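Long-range contacts in uncharacterized protein (Legionella longbeachae NSW150, PDB 4JZA), which probably dephosphorylates phosphatidylinositol 3-phosphate as a phosphoinositide phosphatase, and so is thought to act on lipid metabolism where the pathogen meets its host: residues E528-S533 against L561-A566; I413-I418 against N464-N469. All blocks are in the same frame, centred on the assembly; numbering follows the deposited sequence.

Contact 1 (E528-S533 against L561-A566)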
# COMPACT_ATOMS: atom_id res chain seq x y z
N GLU A 528 -8.79 17.76 -22.11
CA GLU A 528 -8.81 17.60 -20.66
C GLU A 528 -7.69 18.33 -19.91
O GLU A 528 -7.91 18.83 -18.82
CB GLU A 528 -8.76 16.12 -20.29
CG GLU A 528 -10.00 15.36 -20.72
CD GLU A 528 -11.30 15.87 -20.13
OE1 GLU A 528 -11.35 16.30 -19.00
OE2 GLU A 528 -12.32 15.81 -20.78
N LEU A 529 -6.49 18.32 -20.45
CA LEU A 529 -5.38 18.88 -19.77
C LEU A 529 -5.53 20.36 -19.81
O LEU A 529 -5.18 21.04 -18.83
CB LEU A 529 -4.08 18.47 -20.45
CG LEU A 529 -3.74 16.98 -20.36
CD1 LEU A 529 -2.48 16.74 -21.15
CD2 LEU A 529 -3.53 16.52 -18.94
N PHE A 530 -6.06 20.87 -20.93
CA PHE A 530 -6.34 22.29 -21.05
C PHE A 530 -7.48 22.74 -20.15
O PHE A 530 -7.37 23.77 -19.48
CB PHE A 530 -6.64 22.70 -22.49
CG PHE A 530 -5.42 23.11 -23.24
CD1 PHE A 530 -4.90 24.35 -23.06
CD2 PHE A 530 -4.80 22.24 -24.11
CE1 PHE A 530 -3.77 24.73 -23.74
CE2 PHE A 530 -3.67 22.61 -24.81
CZ PHE A 530 -3.16 23.86 -24.62
N LEU A 531 -8.56 21.98 -20.09
CA LEU A 531 -9.59 22.30 -19.14
C LEU A 531 -9.04 22.31 -17.75
O LEU A 531 -9.31 23.25 -17.05
CB LEU A 531 -10.72 21.31 -19.19
CG LEU A 531 -11.51 21.38 -20.49
CD1 LEU A 531 -12.51 20.27 -20.42
CD2 LEU A 531 -12.21 22.73 -20.68
N SER A 532 -8.24 21.31 -17.35
CA SER A 532 -7.79 21.24 -15.95
C SER A 532 -6.77 22.37 -15.68
O SER A 532 -6.82 23.03 -14.64
CB SER A 532 -7.33 19.81 -15.54
OG SER A 532 -6.08 19.44 -16.08
N SER A 533 -5.91 22.66 -16.64
CA SER A 533 -4.88 23.70 -16.45
C SER A 533 -5.52 25.06 -16.37
O SER A 533 -5.09 25.88 -15.56
CB SER A 533 -3.82 23.68 -17.56
OG SER A 533 -2.86 22.65 -17.39
N LEU A 561 0.16 18.97 -13.40
CA LEU A 561 1.20 19.85 -12.90
C LEU A 561 2.26 20.16 -13.93
O LEU A 561 2.72 21.28 -14.04
CB LEU A 561 1.86 19.26 -11.66
CG LEU A 561 0.96 19.17 -10.43
CD1 LEU A 561 1.75 18.63 -9.26
CD2 LEU A 561 0.38 20.53 -10.10
N ILE A 562 2.64 19.15 -14.69
CA ILE A 562 3.59 19.34 -15.77
C ILE A 562 2.95 20.26 -16.83
O ILE A 562 3.59 21.23 -17.32
CB ILE A 562 3.93 17.96 -16.38
CG1 ILE A 562 5.00 17.25 -15.53
CG2 ILE A 562 4.40 18.07 -17.80
CD1 ILE A 562 4.98 15.77 -15.74
N HIS A 563 1.69 19.97 -17.17
CA HIS A 563 1.03 20.69 -18.24
C HIS A 563 0.85 22.14 -17.83
O HIS A 563 1.19 23.06 -18.60
CB HIS A 563 -0.30 20.05 -18.57
CG HIS A 563 -0.91 20.52 -19.85
ND1 HIS A 563 -1.87 21.51 -19.89
CD2 HIS A 563 -0.79 20.07 -21.12
CE1 HIS A 563 -2.27 21.68 -21.14
NE2 HIS A 563 -1.61 20.83 -21.91
N THR A 564 0.39 22.35 -16.61
CA THR A 564 0.20 23.70 -16.15
C THR A 564 1.57 24.36 -16.00
O THR A 564 1.79 25.46 -16.50
CB THR A 564 -0.64 23.71 -14.87
OG1 THR A 564 -1.92 23.13 -15.14
CG2 THR A 564 -0.84 25.10 -14.34
N ASP A 565 2.54 23.72 -15.39
CA ASP A 565 3.88 24.31 -15.43
C ASP A 565 4.27 24.75 -16.87
O ASP A 565 4.77 25.84 -17.10
CB ASP A 565 4.95 23.37 -14.86
CG ASP A 565 4.95 23.30 -13.33
OD1 ASP A 565 4.42 24.26 -12.69
OD2 ASP A 565 5.51 22.29 -12.76
N ALA A 566 4.03 23.89 -17.85
CA ALA A 566 4.43 24.21 -19.20
C ALA A 566 3.72 25.45 -19.75
O ALA A 566 4.30 26.19 -20.52
CB ALA A 566 4.17 23.03 -20.12
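His-563 leaves its helix with CG anti to the backbone N (chi1 -167°), and a chi2 of -97° turns one face of the imidazole over Leu-529 of helix 524-542. Ser-533 turns its OG beside its own backbone N (chi1 -78°), and Thr-564 does the same with OG1, so the two hydroxyls meet tip to tip. CB of Leu-529 sits over the middle of that face, a CH-pi contact 3.6 Å from the ring centroid. The ring then turns its CE1 edge onto the face of Phe-530, a T-shaped pair with centroids 4.9 Å apart. At the ring's edge, near its plane, Ser-533 OG is hydrogen-bonded to His-563 ND1 at 2.9 Å. The same OG is hydrogen-bonded to Thr-564 OG1, which in turn hydrogen-bonds the carboxylate of Glu-560. Phe-592 of helix 587-602 adds a second edge-to-face partner for His-563. The axes of the two segments approach to 9.4 Å. Helix 556-574 follows strand 545-549 and a Cys-x5-Arg loop, consistent with a CX5R P-loop. Gripped at one nitrogen and packed on face and edge, the buried imidazole has its rotation fixed, and the shared hydroxyl of Ser-533 links its ND1 to a polar chain leading to Glu-560.

Contact 2 (I413-I418 against N464-N469)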
# COMPACT_ATOMS: atom_id res chain seq x y z
N ILE A 413 -10.57 25.81 -4.94
CA ILE A 413 -10.99 24.74 -5.83
C ILE A 413 -10.59 23.39 -5.30
O ILE A 413 -9.52 23.24 -4.70
CB ILE A 413 -10.46 24.96 -7.24
CG1 ILE A 413 -11.14 23.98 -8.20
CG2 ILE A 413 -8.94 24.84 -7.29
CD1 ILE A 413 -11.05 24.44 -9.63
N LEU A 414 -11.48 22.42 -5.48
CA LEU A 414 -11.17 20.98 -5.29
C LEU A 414 -11.26 20.29 -6.64
O LEU A 414 -12.33 19.86 -7.08
CB LEU A 414 -12.16 20.34 -4.33
CG LEU A 414 -11.80 19.03 -3.62
CD1 LEU A 414 -12.91 18.59 -2.67
CD2 LEU A 414 -11.50 17.96 -4.64
N GLN A 415 -10.13 20.23 -7.33
CA GLN A 415 -10.11 19.69 -8.67
C GLN A 415 -9.69 18.23 -8.66
O GLN A 415 -8.57 17.91 -8.31
CB GLN A 415 -9.14 20.49 -9.53
CG GLN A 415 -9.31 20.29 -11.01
CD GLN A 415 -8.15 20.85 -11.80
OE1 GLN A 415 -7.01 20.50 -11.56
NE2 GLN A 415 -8.45 21.72 -12.74
N THR A 416 -10.61 17.35 -9.03
CA THR A 416 -10.32 15.93 -9.01
C THR A 416 -10.22 15.37 -10.41
O THR A 416 -11.02 15.69 -11.28
CB THR A 416 -11.39 15.15 -8.24
OG1 THR A 416 -12.64 15.23 -8.92
CG2 THR A 416 -11.55 15.69 -6.85
N LEU A 417 -9.22 14.53 -10.62
CA LEU A 417 -9.02 13.89 -11.89
C LEU A 417 -9.31 12.41 -11.78
O LEU A 417 -8.40 11.60 -11.79
CB LEU A 417 -7.59 14.12 -12.37
CG LEU A 417 -7.21 15.60 -12.46
CD1 LEU A 417 -5.74 15.78 -12.77
CD2 LEU A 417 -8.08 16.31 -13.48
N ILE A 418 -10.58 12.06 -11.66
CA ILE A 418 -10.98 10.67 -11.54
C ILE A 418 -12.14 10.34 -12.47
O ILE A 418 -12.81 11.23 -12.96
CB ILE A 418 -11.32 10.29 -10.09
CG1 ILE A 418 -12.68 10.82 -9.69
CG2 ILE A 418 -10.25 10.80 -9.15
CD1 ILE A 418 -13.02 10.55 -8.25
N ASN A 464 -14.51 20.63 -9.32
CA ASN A 464 -14.47 20.24 -10.72
C ASN A 464 -13.84 18.89 -10.82
O ASN A 464 -12.83 18.64 -10.23
CB ASN A 464 -13.72 21.27 -11.54
CG ASN A 464 -14.37 22.66 -11.47
OD1 ASN A 464 -14.30 23.36 -10.45
ND2 ASN A 464 -15.04 23.04 -12.54
N ASN A 465 -14.49 17.99 -11.54
CA ASN A 465 -13.97 16.67 -11.83
C ASN A 465 -13.81 16.44 -13.33
O ASN A 465 -14.72 16.74 -14.08
CB ASN A 465 -14.90 15.59 -11.32
CG ASN A 465 -14.32 14.24 -11.53
OD1 ASN A 465 -14.82 13.45 -12.32
ND2 ASN A 465 -13.21 14.00 -10.88
N HIS A 466 -12.67 15.86 -13.73
CA HIS A 466 -12.37 15.63 -15.14
C HIS A 466 -12.11 14.20 -15.42
O HIS A 466 -11.00 13.69 -15.22
CB HIS A 466 -11.20 16.46 -15.57
CG HIS A 466 -11.47 17.92 -15.45
ND1 HIS A 466 -12.42 18.55 -16.21
CD2 HIS A 466 -10.99 18.84 -14.60
CE1 HIS A 466 -12.48 19.82 -15.86
NE2 HIS A 466 -11.61 20.02 -14.89
N PRO A 467 -13.16 13.52 -15.87
CA PRO A 467 -13.01 12.13 -16.16
C PRO A 467 -12.34 12.05 -17.48
O PRO A 467 -12.41 12.99 -18.24
CB PRO A 467 -14.46 11.64 -16.22
CG PRO A 467 -15.27 12.83 -16.58
CD PRO A 467 -14.55 13.98 -15.98
N TYR A 468 -11.65 10.95 -17.73
CA TYR A 468 -11.09 10.66 -19.06
C TYR A 468 -10.84 9.13 -19.09
O TYR A 468 -9.79 8.63 -18.67
CB TYR A 468 -9.83 11.49 -19.39
CG TYR A 468 -9.37 11.25 -20.80
CD1 TYR A 468 -10.23 11.49 -21.86
CD2 TYR A 468 -8.12 10.73 -21.09
CE1 TYR A 468 -9.86 11.24 -23.17
CE2 TYR A 468 -7.73 10.47 -22.40
CZ TYR A 468 -8.61 10.73 -23.43
OH TYR A 468 -8.30 10.51 -24.73
N ASN A 469 -11.84 8.40 -19.56
CA ASN A 469 -11.85 6.95 -19.46
C ASN A 469 -12.59 6.29 -20.66
O ASN A 469 -13.43 6.92 -21.32
CB ASN A 469 -12.49 6.56 -18.13
CG ASN A 469 -12.28 5.10 -17.79
OD1 ASN A 469 -11.21 4.50 -18.08
ND2 ASN A 469 -13.33 4.47 -17.21
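This is a parallel beta pairing at one margin of the large mixed sheet: strand 412-416 lies beside strand 462-465, the outermost strand on that side within the chain. On its other side strand 412-416 adjoins strand 545-549, which leads into a loop consistent with a CX5R phosphatase P-loop. Gln-415 is level with Asn-464 and Thr-416 with Asn-465. Three backbone hydrogen bonds hold the register. Asn-464 N reaches Leu-414 O at 3.2 Å from above the carbonyl plane, whereas Thr-416 N to Asn-464 O is shorter, 2.8 Å, and runs nearly along the C=O axis. His-466 N to Thr-416 O, 3.0 Å and similarly aligned, carries the pairing past the last bridge.

Gln-415 and Asn-464 point to the side of helix 524-542, while Thr-416 and Asn-465 point to the other, where their side chains cross at about a right angle. Next to the first pair, Ile-413 lays its CD1 against Asn-464 OD1, 3.5 Å away. Gln-415 CG is anti to the backbone N (chi1 -164°), and the extended chain carries the amide toward the edge of the His-466 ring, its plane 78° from the imidazole. Leu-417, CG beside its backbone N (chi1 -57°), brings CD2 to 3.8 Å from His-466 CB.

The amide and the imidazole converge on a common acceptor: Gln-415 NE2 and His-466 NE2 are both hydrogen-bonded to Glu-535 OE1. The other amide hydrogen of Gln-415 can go to Ser-532 O. Gln-536 holds the amide oxygen of Gln-415, and His-466 ND1 is hydrogen-bonded to Thr-477 OG1. With both ends of each buried polar group engaged, their orientations are fixed, and the nearby carboxylate would perhaps tend to favour a protonated imidazole.

Following the chain from the N terminus, contact 2 comes first: 413-418 meets 464-469 after a loop of 45 residues that includes helix 441-454. Contact 1 opens later, at 528-533, and closes at 561-566 across 27 residues that hold strand 545-549. The two loops are therefore in series, neither nested nor crossed. That intervening strand lies in the sheet next to 412-416, so contact 1's loop returns to the sheet beside contact 2. The contact centres are 12 Å apart and joined directly by Gln-415 NE2 to Ser-532 O, probably a hydrogen bond of 2.8 Å. Helix 524-542 is thus shared, packing on the sheet margin and crossing helix 556-574.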